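Local coordinates for protein decaprenyl diphosphate synthase (Rhodobacter capsulatus, PDB 3MZV) that probably catalyses the magnesium-dependent addition of isopentenyl diphosphate units to farnesyl diphosphate, making the long all-trans prenyl chain of isoprenoid quinones, at residues 201-205 with 310-314; 158-164 with 242-246. All blocks are in the same frame, centred on the assembly; numbering follows the deposited sequence.

The two contacts lie on opposite sides of the centre of a mainly helical chain, their own centres about 35 Å apart and their nearest atoms about 22 Å apart. Along the chain their segments alternate: 158-164, 201-205, 242-246, 310-314. Interaction 1 packs the start of helix 199-224 against the loop between helices 290-308 and 316-328. Interaction 2 joins the end of helix 138-161 to the loop between helices 238-241 and 247-254. Helix 199-224 links the two regions, since Tyr-225, just past its end, touches Thr-246. Thus loops at two distant places tie together helices of the all-helical prenyl synthase fold.

Interaction 1. Residues 201-205 with 310-314; sequences QVQAL and AKLPD
The carbonyl oxygen Gln-201 O takes the backbone N-H of Leu-205 at 2.8 Å, the helical bond of this first part of helix 199-224, and the methyl Leu-312 CD2 leans on the same oxygen at 3.5 Å. Leu-312 is the residue that the loop pushes against the helix. Its CD2 also meets Gln-201 CB at 3.5 Å and the methyl of Ala-204, while its other branch, CD1, reaches Leu-205 CD2 at 3.5 Å. The side chain of Gln-201 slides past Leu-312 in the opposite direction. With CG anti to the carbonyl carbon (chi1 -68°) and the chain straight beyond it, CG passes Lys-311 O at 3.5 Å and the amide oxygen OE1 arrives at Pro-313 CD, 3.6 Å away, a van der Waals approach to the proline ring. Lys-311 sets its CB 4.0 Å from Ala-204 CB. With an alanine here in place of Gln-201, Lys-311 O would probably lose the CG that rests on it and Pro-313 CD the amide that crosses it, opening a gap at the loop. Arg-318 of helix 316-328 bonds to Leu-312 O and makes a salt bridge with Asp-314, tying the loop to the next helix. No hydrogen bond joins the two segments: the start of helix 199-224 meets this loop through van der Waals contact alone, mostly of methyls and methylenes, with carbonyl oxygens lying against carbon, and its polar bonds are made within the helix or to other neighbours.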
loop_
_atom_site.group_PDB
_atom_site.type_symbol
_atom_site.label_atom_id
_atom_site.label_comp_id
_atom_site.label_asym_id
_atom_site.label_seq_id
_atom_site.Cartn_x
_atom_site.Cartn_y
_atom_site.Cartn_z
ATOM N N GLN B 201 -7.350 -29.401 -8.004
ATOM C CA GLN B 201 -8.509 -28.530 -7.843
ATOM C C GLN B 201 -8.108 -27.087 -7.525
ATOM O O GLN B 201 -8.741 -26.147 -8.032
ATOM C CB GLN B 201 -9.490 -29.077 -6.791
ATOM C CG GLN B 201 -10.198 -30.391 -7.264
ATOM C CD GLN B 201 -11.127 -30.995 -6.226
ATOM O OE1 GLN B 201 -11.731 -30.292 -5.410
ATOM N NE2 GLN B 201 -11.240 -32.323 -6.248
ATOM N N VAL B 202 -7.072 -26.913 -6.693
ATOM C CA VAL B 202 -6.517 -25.579 -6.468
ATOM C C VAL B 202 -6.100 -24.953 -7.778
ATOM O O VAL B 202 -6.466 -23.832 -8.069
ATOM C CB VAL B 202 -5.309 -25.594 -5.531
ATOM C CG1 VAL B 202 -4.688 -24.197 -5.415
ATOM C CG2 VAL B 202 -5.699 -26.139 -4.118
ATOM N N GLN B 203 -5.358 -25.701 -8.598
ATOM C CA GLN B 203 -4.924 -25.190 -9.888
ATOM C C GLN B 203 -6.117 -24.880 -10.811
ATOM O O GLN B 203 -6.116 -23.852 -11.481
ATOM C CB GLN B 203 -3.920 -26.166 -10.552
ATOM C CG GLN B 203 -3.399 -25.684 -11.901
ATOM C CD GLN B 203 -2.509 -24.457 -11.787
ATOM O OE1 GLN B 203 -1.752 -24.301 -10.808
ATOM N NE2 GLN B 203 -2.625 -23.538 -12.772
ATOM N N ALA B 204 -7.152 -25.728 -10.802
ATOM C CA ALA B 204 -8.308 -25.492 -11.653
ATOM C C ALA B 204 -9.013 -24.221 -11.193
ATOM O O ALA B 204 -9.460 -23.438 -12.010
ATOM C CB ALA B 204 -9.282 -26.656 -11.631
ATOM N N LEU B 205 -9.084 -24.012 -9.886
ATOM C CA LEU B 205 -9.755 -22.807 -9.393
ATOM C C LEU B 205 -8.947 -21.585 -9.797
ATOM O O LEU B 205 -9.524 -20.545 -10.175
ATOM C CB LEU B 205 -9.927 -22.832 -7.879
ATOM C CG LEU B 205 -10.998 -23.759 -7.348
ATOM C CD1 LEU B 205 -10.738 -24.084 -5.830
ATOM C CD2 LEU B 205 -12.384 -23.194 -7.595
ATOM N N ALA B 310 -14.278 -28.110 -14.925
ATOM C CA ALA B 310 -14.551 -29.523 -15.116
ATOM C C ALA B 310 -13.818 -30.399 -14.099
ATOM O O ALA B 310 -14.295 -31.506 -13.785
ATOM C CB ALA B 310 -14.216 -29.941 -16.572
ATOM N N LYS B 311 -12.695 -29.922 -13.540
ATOM C CA LYS B 311 -11.962 -30.711 -12.531
ATOM C C LYS B 311 -12.493 -30.564 -11.120
ATOM O O LYS B 311 -11.996 -31.211 -10.204
ATOM C CB LYS B 311 -10.455 -30.399 -12.542
ATOM C CG LYS B 311 -9.715 -30.824 -13.853
ATOM C CD LYS B 311 -9.739 -29.705 -14.911
ATOM C CE LYS B 311 -8.590 -29.870 -15.912
ATOM N NZ LYS B 311 -8.419 -28.722 -16.861
ATOM N N LEU B 312 -13.521 -29.751 -10.932
ATOM C CA LEU B 312 -14.043 -29.494 -9.602
ATOM C C LEU B 312 -15.288 -30.372 -9.335
ATOM O O LEU B 312 -15.892 -30.880 -10.277
ATOM C CB LEU B 312 -14.313 -28.004 -9.470
ATOM C CG LEU B 312 -13.027 -27.186 -9.734
ATOM C CD1 LEU B 312 -13.321 -25.727 -9.840
ATOM C CD2 LEU B 312 -11.974 -27.441 -8.665
ATOM N N PRO B 313 -15.660 -30.564 -8.053
ATOM C CA PRO B 313 -16.776 -31.458 -7.756
ATOM C C PRO B 313 -18.093 -30.901 -8.235
ATOM O O PRO B 313 -18.248 -29.667 -8.338
ATOM C CB PRO B 313 -16.771 -31.563 -6.226
ATOM C CG PRO B 313 -15.823 -30.646 -5.738
ATOM C CD PRO B 313 -14.981 -30.109 -6.835
ATOM N N ASP B 314 -19.040 -31.786 -8.532
ATOM C CA ASP B 314 -20.309 -31.343 -9.082
ATOM C C ASP B 314 -21.264 -30.857 -7.968
ATOM O O ASP B 314 -22.235 -31.520 -7.631
ATOM C CB ASP B 314 -20.936 -32.449 -9.955
ATOM C CG ASP B 314 -22.034 -31.930 -10.827
ATOM O OD1 ASP B 314 -22.073 -30.690 -11.048
ATOM O OD2 ASP B 314 -22.839 -32.749 -11.326
#

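Interaction 2. Residues 158-164 with 242-246; sequences QLTAAQN and ERKLT
Gln-163 crosses Arg-243 and stacks its amide on the guanidinium, each of its side-chain atoms finding a part of that group. CB starts 4.0 Å from NH1 of Arg-243; CG stands equally far, 3.6 Å, from NE and NH1 of the same residue. CG is anti to the carbonyl carbon (chi1 -54°) and the chain runs straight on, which brings the amide carbon CD over one face of the guanidinium, 3.4 Å from Arg-243 NH1 and offset toward the rim. The two planes are only 9° apart. OE1 lies near NH1 at too poor an angle to bond, whereas NE2 lies near CZ and NH2 and points to a water that donates to Glu-242 O at 2.9 Å, though its own separation from that water is too short to be trusted. The guanidinium's own bonds go to Ile-268 O from NE and, weakly, to Glu-269 O from NH1.

The backbones meet beside the stack: Gln-163 N donates to Arg-243 O at 2.9 Å, with 162° at the hydrogen. Both residues have positive phi, Gln-163 within a type II turn from Ala-161 to Asn-164, Arg-243 in the Schellman motif ending helix 238-241. Leu-245 presses CG onto Asn-164 O at 3.3 Å and CD2 onto Ala-161 O at 3.5 Å. A second water bridges Gln-158 O and Leu-245 N. Gln-158 OE1 passes Lys-244 NZ at 3.7 Å without bonding; its bond is to Lys-179 of helix 169-194.

The contact thus joins the end of helix 138-161 to the junction of helices 238-241 and 247-254. Helix 169-194 flanks it at Val-175 and Tyr-172, while Lys-115 and Arg-40 of the second subunit pack on Leu-159 and Thr-160.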
loop_
_atom_site.group_PDB
_atom_site.type_symbol
_atom_site.label_atom_id
_atom_site.label_comp_id
_atom_site.label_asym_id
_atom_site.label_seq_id
_atom_site.Cartn_x
_atom_site.Cartn_y
_atom_site.Cartn_z
ATOM N N GLN B 158 0.867 -0.683 -17.330
ATOM C CA GLN B 158 -0.190 -0.018 -18.061
ATOM C C GLN B 158 0.237 1.410 -18.420
ATOM O O GLN B 158 -0.098 1.901 -19.515
ATOM C CB GLN B 158 -1.484 0.014 -17.224
ATOM C CG GLN B 158 -2.663 0.646 -17.931
ATOM C CD GLN B 158 -3.945 0.512 -17.163
ATOM O OE1 GLN B 158 -4.958 0.042 -17.688
ATOM N NE2 GLN B 158 -3.913 0.902 -15.879
ATOM N N LEU B 159 0.943 2.066 -17.488
ATOM C CA LEU B 159 1.481 3.410 -17.717
ATOM C C LEU B 159 2.523 3.476 -18.831
ATOM O O LEU B 159 2.500 4.399 -19.620
ATOM C CB LEU B 159 2.124 3.972 -16.459
ATOM C CG LEU B 159 1.164 4.457 -15.395
ATOM C CD1 LEU B 159 1.965 4.845 -14.178
ATOM C CD2 LEU B 159 0.292 5.625 -15.919
ATOM N N THR B 160 3.451 2.527 -18.880
ATOM C CA THR B 160 4.477 2.524 -19.922
ATOM C C THR B 160 3.911 2.070 -21.259
ATOM O O THR B 160 4.344 2.511 -22.322
ATOM C CB THR B 160 5.624 1.581 -19.548
ATOM O OG1 THR B 160 5.096 0.270 -19.307
ATOM C CG2 THR B 160 6.329 2.099 -18.317
ATOM N N ALA B 161 2.913 1.198 -21.211
ATOM C CA ALA B 161 2.249 0.754 -22.410
ATOM C C ALA B 161 1.405 1.864 -23.076
ATOM O O ALA B 161 1.086 1.763 -24.254
ATOM C CB ALA B 161 1.356 -0.441 -22.082
ATOM N N ALA B 162 0.975 2.867 -22.315
ATOM C CA ALA B 162 0.023 3.844 -22.842
ATOM C C ALA B 162 0.817 4.817 -23.705
ATOM O O ALA B 162 2.034 5.025 -23.474
ATOM C CB ALA B 162 -0.691 4.586 -21.709
ATOM N N GLN B 163 0.140 5.431 -24.673
ATOM C CA GLN B 163 0.781 6.388 -25.574
ATOM C C GLN B 163 1.784 5.739 -26.456
ATOM O O GLN B 163 2.481 6.433 -27.147
ATOM C CB GLN B 163 1.497 7.533 -24.807
ATOM C CG GLN B 163 0.586 8.244 -23.820
ATOM C CD GLN B 163 1.265 9.363 -23.027
ATOM O OE1 GLN B 163 2.396 9.762 -23.299
ATOM N NE2 GLN B 163 0.543 9.896 -22.076
ATOM N N ASN B 164 1.833 4.416 -26.486
ATOM C CA ASN B 164 2.920 3.685 -27.114
ATOM C C ASN B 164 2.428 2.624 -28.113
ATOM O O ASN B 164 1.967 1.564 -27.710
ATOM C CB ASN B 164 3.753 3.045 -26.013
ATOM C CG ASN B 164 4.978 2.299 -26.531
ATOM O OD1 ASN B 164 5.137 2.077 -27.722
ATOM N ND2 ASN B 164 5.846 1.868 -25.592
ATOM N N GLU B 242 -7.321 8.661 -22.282
ATOM C CA GLU B 242 -6.101 8.356 -21.557
ATOM C C GLU B 242 -5.038 7.683 -22.407
ATOM O O GLU B 242 -3.949 7.361 -21.919
ATOM C CB GLU B 242 -6.412 7.479 -20.348
ATOM C CG GLU B 242 -7.494 8.064 -19.497
ATOM C CD GLU B 242 -7.173 7.947 -18.055
ATOM O OE1 GLU B 242 -7.051 6.774 -17.598
ATOM O OE2 GLU B 242 -7.030 9.026 -17.399
ATOM N N ARG B 243 -5.361 7.450 -23.687
ATOM C CA ARG B 243 -4.396 6.946 -24.643
ATOM C C ARG B 243 -3.866 5.586 -24.254
ATOM O O ARG B 243 -2.714 5.226 -24.558
ATOM C CB ARG B 243 -3.304 7.973 -24.894
ATOM C CG ARG B 243 -3.913 9.311 -25.311
ATOM C CD ARG B 243 -3.119 10.525 -24.870
ATOM N NE ARG B 243 -1.769 10.522 -25.427
ATOM C CZ ARG B 243 -0.833 11.412 -25.121
ATOM N NH1 ARG B 243 0.366 11.317 -25.676
ATOM N NH2 ARG B 243 -1.094 12.387 -24.257
ATOM N N LYS B 244 -4.729 4.797 -23.615
ATOM C CA LYS B 244 -4.375 3.424 -23.260
ATOM C C LYS B 244 -4.335 2.528 -24.488
ATOM O O LYS B 244 -5.141 2.673 -25.390
ATOM C CB LYS B 244 -5.343 2.842 -22.203
ATOM C CG LYS B 244 -5.175 3.483 -20.837
ATOM C CD LYS B 244 -6.170 2.945 -19.793
ATOM C CE LYS B 244 -5.927 3.676 -18.434
ATOM N NZ LYS B 244 -6.854 3.191 -17.355
ATOM N N LEU B 245 -3.365 1.617 -24.529
ATOM C CA LEU B 245 -3.292 0.624 -25.603
ATOM C C LEU B 245 -4.041 -0.626 -25.138
ATOM O O LEU B 245 -3.465 -1.478 -24.423
ATOM C CB LEU B 245 -1.849 0.305 -25.984
ATOM C CG LEU B 245 -1.278 1.254 -27.046
ATOM C CD1 LEU B 245 -2.037 1.036 -28.399
ATOM C CD2 LEU B 245 -1.346 2.725 -26.613
ATOM N N THR B 246 -5.342 -0.673 -25.488
ATOM C CA THR B 246 -6.183 -1.843 -25.217
ATOM C C THR B 246 -6.430 -2.612 -26.504
ATOM O O THR B 246 -6.245 -2.061 -27.591
ATOM C CB THR B 246 -7.513 -1.414 -24.541
ATOM O OG1 THR B 246 -8.280 -0.566 -25.386
ATOM C CG2 THR B 246 -7.239 -0.687 -23.177
HETATM O O HOH W 1 -1.985 1.299 -21.838
HETATM O O HOH W 2 -1.690 9.099 -21.267
#